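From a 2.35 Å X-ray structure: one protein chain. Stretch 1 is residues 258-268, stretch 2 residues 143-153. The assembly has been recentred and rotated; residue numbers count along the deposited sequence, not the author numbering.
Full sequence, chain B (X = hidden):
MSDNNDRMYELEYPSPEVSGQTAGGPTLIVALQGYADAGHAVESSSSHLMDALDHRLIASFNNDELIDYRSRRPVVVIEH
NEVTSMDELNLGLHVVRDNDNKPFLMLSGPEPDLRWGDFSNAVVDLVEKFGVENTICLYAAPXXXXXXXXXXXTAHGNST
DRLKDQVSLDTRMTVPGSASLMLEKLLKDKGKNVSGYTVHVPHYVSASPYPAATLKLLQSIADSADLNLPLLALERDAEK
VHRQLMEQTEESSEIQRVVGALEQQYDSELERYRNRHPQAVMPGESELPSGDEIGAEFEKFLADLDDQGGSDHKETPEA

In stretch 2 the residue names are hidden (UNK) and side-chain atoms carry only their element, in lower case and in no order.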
# COMPACT_ATOMS: atom_id res chain seq x y z
N VAL B 258 13.42 -0.78 34.52
CA VAL B 258 12.34 -1.08 33.58
C VAL B 258 11.96 -2.57 33.54
O VAL B 258 10.78 -2.90 33.47
CB VAL B 258 12.69 -0.54 32.18
CG1 VAL B 258 11.77 -1.16 31.07
CG2 VAL B 258 12.62 1.00 32.19
N VAL B 259 12.97 -3.45 33.59
CA VAL B 259 12.76 -4.90 33.63
C VAL B 259 12.08 -5.37 34.93
O VAL B 259 11.11 -6.15 34.89
CB VAL B 259 14.11 -5.69 33.37
CG1 VAL B 259 13.95 -7.22 33.50
CG2 VAL B 259 14.68 -5.31 31.98
N GLY B 260 12.57 -4.88 36.07
CA GLY B 260 11.99 -5.19 37.38
C GLY B 260 10.54 -4.74 37.55
O GLY B 260 9.74 -5.44 38.16
N ALA B 261 10.21 -3.57 37.01
CA ALA B 261 8.81 -3.11 37.00
C ALA B 261 7.87 -4.01 36.15
O ALA B 261 6.74 -4.29 36.55
CB ALA B 261 8.73 -1.67 36.57
N LEU B 262 8.35 -4.48 35.00
CA LEU B 262 7.61 -5.48 34.20
C LEU B 262 7.52 -6.85 34.89
O LEU B 262 6.53 -7.58 34.72
CB LEU B 262 8.19 -5.64 32.79
CG LEU B 262 8.21 -4.42 31.86
CD1 LEU B 262 9.18 -4.61 30.63
CD2 LEU B 262 6.78 -4.05 31.40
N GLU B 263 8.55 -7.19 35.66
CA GLU B 263 8.59 -8.42 36.44
C GLU B 263 7.52 -8.43 37.52
O GLU B 263 6.86 -9.46 37.73
CB GLU B 263 9.97 -8.61 37.08
CG GLU B 263 11.04 -9.05 36.09
CD GLU B 263 12.45 -9.12 36.69
OE1 GLU B 263 12.63 -8.82 37.90
OE2 GLU B 263 13.38 -9.49 35.93
N GLN B 264 7.34 -7.27 38.15
CA GLN B 264 6.37 -7.10 39.22
C GLN B 264 4.96 -7.18 38.66
O GLN B 264 4.13 -7.95 39.14
CB GLN B 264 6.59 -5.75 39.93
CG GLN B 264 6.31 -5.80 41.43
CD GLN B 264 6.49 -4.44 42.15
OE1 GLN B 264 6.54 -3.36 41.51
NE2 GLN B 264 6.56 -4.49 43.50
N GLN B 265 4.71 -6.40 37.61
CA GLN B 265 3.48 -6.46 36.82
C GLN B 265 3.11 -7.90 36.43
O GLN B 265 2.01 -8.37 36.70
CB GLN B 265 3.69 -5.58 35.59
CG GLN B 265 2.58 -5.59 34.54
CD GLN B 265 2.78 -4.50 33.48
OE1 GLN B 265 2.67 -4.75 32.27
NE2 GLN B 265 3.07 -3.26 33.93
N TYR B 266 4.07 -8.60 35.83
CA TYR B 266 3.94 -9.99 35.40
C TYR B 266 3.52 -10.95 36.52
O TYR B 266 2.61 -11.78 36.34
CB TYR B 266 5.28 -10.44 34.79
CG TYR B 266 5.26 -11.81 34.16
CD1 TYR B 266 5.15 -11.97 32.78
CD2 TYR B 266 5.30 -12.96 34.96
CE1 TYR B 266 5.11 -13.24 32.21
CE2 TYR B 266 5.25 -14.23 34.41
CZ TYR B 266 5.16 -14.36 33.03
OH TYR B 266 5.15 -15.63 32.49
N ASP B 267 4.23 -10.87 37.66
CA ASP B 267 4.01 -11.76 38.82
C ASP B 267 2.64 -11.49 39.46
O ASP B 267 1.91 -12.41 39.86
CB ASP B 267 5.12 -11.58 39.86
CG ASP B 267 6.48 -12.07 39.36
OD1 ASP B 267 6.51 -13.03 38.56
OD2 ASP B 267 7.52 -11.53 39.79
N SER B 268 2.32 -10.21 39.53
CA SER B 268 1.05 -9.76 40.02
C SER B 268 -0.11 -10.34 39.20
O SER B 268 -1.10 -10.84 39.78
CB SER B 268 1.02 -8.24 39.98
OG SER B 268 -0.03 -7.77 40.78
N UNK B 143 4.38 -7.04 23.84
CA UNK B 143 3.67 -6.79 25.10
C UNK B 143 4.57 -6.22 26.19
O UNK B 143 5.81 -6.25 26.10
c UNK B 143 2.95 -8.05 25.63
s UNK B 143 0.38 -7.55 24.36
c UNK B 143 -0.76 -8.83 23.85
c UNK B 143 1.83 -8.62 24.73
N UNK B 144 3.92 -5.74 27.24
CA UNK B 144 4.61 -5.21 28.41
C UNK B 144 4.86 -6.38 29.35
O UNK B 144 4.16 -6.56 30.35
o UNK B 144 2.47 -4.55 29.32
c UNK B 144 3.73 -2.83 28.24
c UNK B 144 3.79 -4.09 29.10
N UNK B 145 5.82 -7.21 28.95
CA UNK B 145 6.26 -8.39 29.66
C UNK B 145 7.77 -8.36 29.56
O UNK B 145 8.32 -7.78 28.60
c UNK B 145 5.69 -9.72 29.04
c UNK B 145 6.16 -9.96 27.59
c UNK B 145 4.17 -9.79 29.17
N UNK B 146 8.47 -8.94 30.56
CA UNK B 146 9.94 -8.95 30.56
C UNK B 146 10.58 -10.17 29.90
O UNK B 146 9.99 -11.25 29.89
c UNK B 146 9.09 -9.59 32.74
c UNK B 146 10.29 -8.94 32.05
c UNK B 146 7.91 -9.55 31.79
N UNK B 147 11.81 -10.02 29.39
CA UNK B 147 12.56 -11.18 28.90
C UNK B 147 12.94 -12.16 30.00
O UNK B 147 13.38 -13.29 29.72
c UNK B 147 14.95 -10.23 28.95
c UNK B 147 16.03 -10.85 29.49
n UNK B 147 15.04 -8.91 29.32
c UNK B 147 16.12 -8.73 30.06
c UNK B 147 13.83 -10.75 28.10
n UNK B 147 16.74 -9.89 30.17
N UNK B 148 12.78 -11.71 31.25
CA UNK B 148 13.21 -12.47 32.44
C UNK B 148 12.12 -13.39 33.01
O UNK B 148 12.29 -13.96 34.08
c UNK B 148 15.10 -10.87 33.18
o UNK B 148 12.75 -10.49 33.75
c UNK B 148 13.72 -11.52 33.55
N UNK B 149 11.00 -13.51 32.30
CA UNK B 149 9.88 -14.34 32.75
C UNK B 149 9.44 -15.27 31.60
O UNK B 149 9.63 -14.93 30.43
n UNK B 149 10.25 -12.06 38.70
c UNK B 149 8.71 -13.46 33.20
c UNK B 149 10.30 -12.67 37.52
c UNK B 149 9.04 -13.69 35.65
n UNK B 149 11.49 -12.91 36.95
c UNK B 149 8.98 -12.71 34.48
n UNK B 149 9.15 -13.02 36.94
N UNK B 150 8.86 -16.45 31.93
CA UNK B 150 8.42 -17.36 30.84
C UNK B 150 7.52 -16.65 29.82
O UNK B 150 6.80 -15.70 30.17
c UNK B 150 8.56 -16.99 33.28
c UNK B 150 8.09 -18.41 33.02
c UNK B 150 7.63 -18.46 31.57
N UNK B 151 7.61 -17.09 28.55
CA UNK B 151 6.77 -16.58 27.46
C UNK B 151 5.33 -17.10 27.51
O UNK B 151 5.07 -18.30 27.48
c UNK B 151 7.41 -16.82 26.07
o UNK B 151 8.65 -16.11 25.98
c UNK B 151 6.51 -16.31 24.95
N UNK B 152 4.39 -16.16 27.58
CA UNK B 152 2.99 -16.50 27.66
C UNK B 152 2.31 -16.54 26.27
O UNK B 152 2.70 -15.82 25.35
c UNK B 152 2.28 -15.50 28.57
c UNK B 152 2.67 -15.78 30.03
c UNK B 152 0.76 -15.56 28.37
N UNK B 153 1.31 -17.42 26.16
CA UNK B 153 0.44 -17.52 25.01
C UNK B 153 -1.02 -17.39 25.47
O UNK B 153 -1.47 -18.09 26.38
c UNK B 153 1.91 -18.76 23.42
c UNK B 153 0.67 -18.85 24.24
c UNK B 153 -0.52 -19.18 23.31

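Position 143 carries three carbons and a sulfur in an unbranched chain, with the sulfur next to last. It is out of reach of the helix. This is Met143.

Position 144 has a CB bearing one oxygen and one carbon. Leu262 CD2 lies 3.8 Å from this CB. The branching and the oxygen make it Thr144.

Position 145 has three carbons, a CB carrying two others. CA-to-CB points away from the helix, yet one branch carbon lies 4.3 Å from Tyr266 CD1, at the edge of that ring. This is Val145.

Position 146 has three carbons closing a ring onto its own backbone N. One ring carbon lies 3.8 Å from Tyr266 CD1, and the CB lies 4.0 Å from Leu262 CB. This is Pro146, and the ring carbon near Tyr266 is its CD. It faces the helix where the two stretches come closest, Pro146 CA to Leu262 CA 5.5 Å. A type I turn starts here and ends at position 149.

Position 147 has one carbon, then a five-membered ring of three carbons and two nitrogens. A ring carbon lies 4.2 Å from Val259 CG2. This is His147, and that carbon is CE1.

Position 148 again has a CB with one oxygen and one carbon. The oxygen sits 2.5 Å from Glu263 OE2. This is Thr148, and its OG1 donates a very short hydrogen bond to that carboxylate.

Position 149 has three carbons, a nitrogen, then a carbon carrying two more nitrogens. That end group is a guanidinium, and one terminal nitrogen lies 3.0 Å from Asp267 OD2. The CB lies over the face of the Tyr266 ring, 3.5 Å from its centroid, a CH-pi contact. This is Arg149. Arg149 NE donates to Asp267 OD1 at 3.1 Å, and Arg149 NH2 to Asp267 OD2 at 3.0 Å, a two-pronged salt bridge.

Position 150 has three carbons in a ring onto its backbone N. Its backbone O accepts a weak hydrogen bond of 2.8 Å from Tyr266 OH. This is Pro150.

Position 151 has a CB with one oxygen and one carbon. It points away and makes no contact. It is Thr151.

Position 152 has three carbons, branched at CB, one of them 3.5 Å from Tyr266 OH. It is Val152.

Position 153 has the same branched three carbons but is out of reach. It is Val153.

The loop packs along one helix, burying 657 Å² in all. Pro146 provides an apolar centre against Val259, Leu262 and Tyr266. The Tyr266 ring meets Val145, Pro146, Arg149, Pro150 and Val152. Glu263 and Asp267, one helical turn apart, hold Thr148 and Arg149 by polar bonds.

Stretch 2 143-153: MTVPHTRPTVV
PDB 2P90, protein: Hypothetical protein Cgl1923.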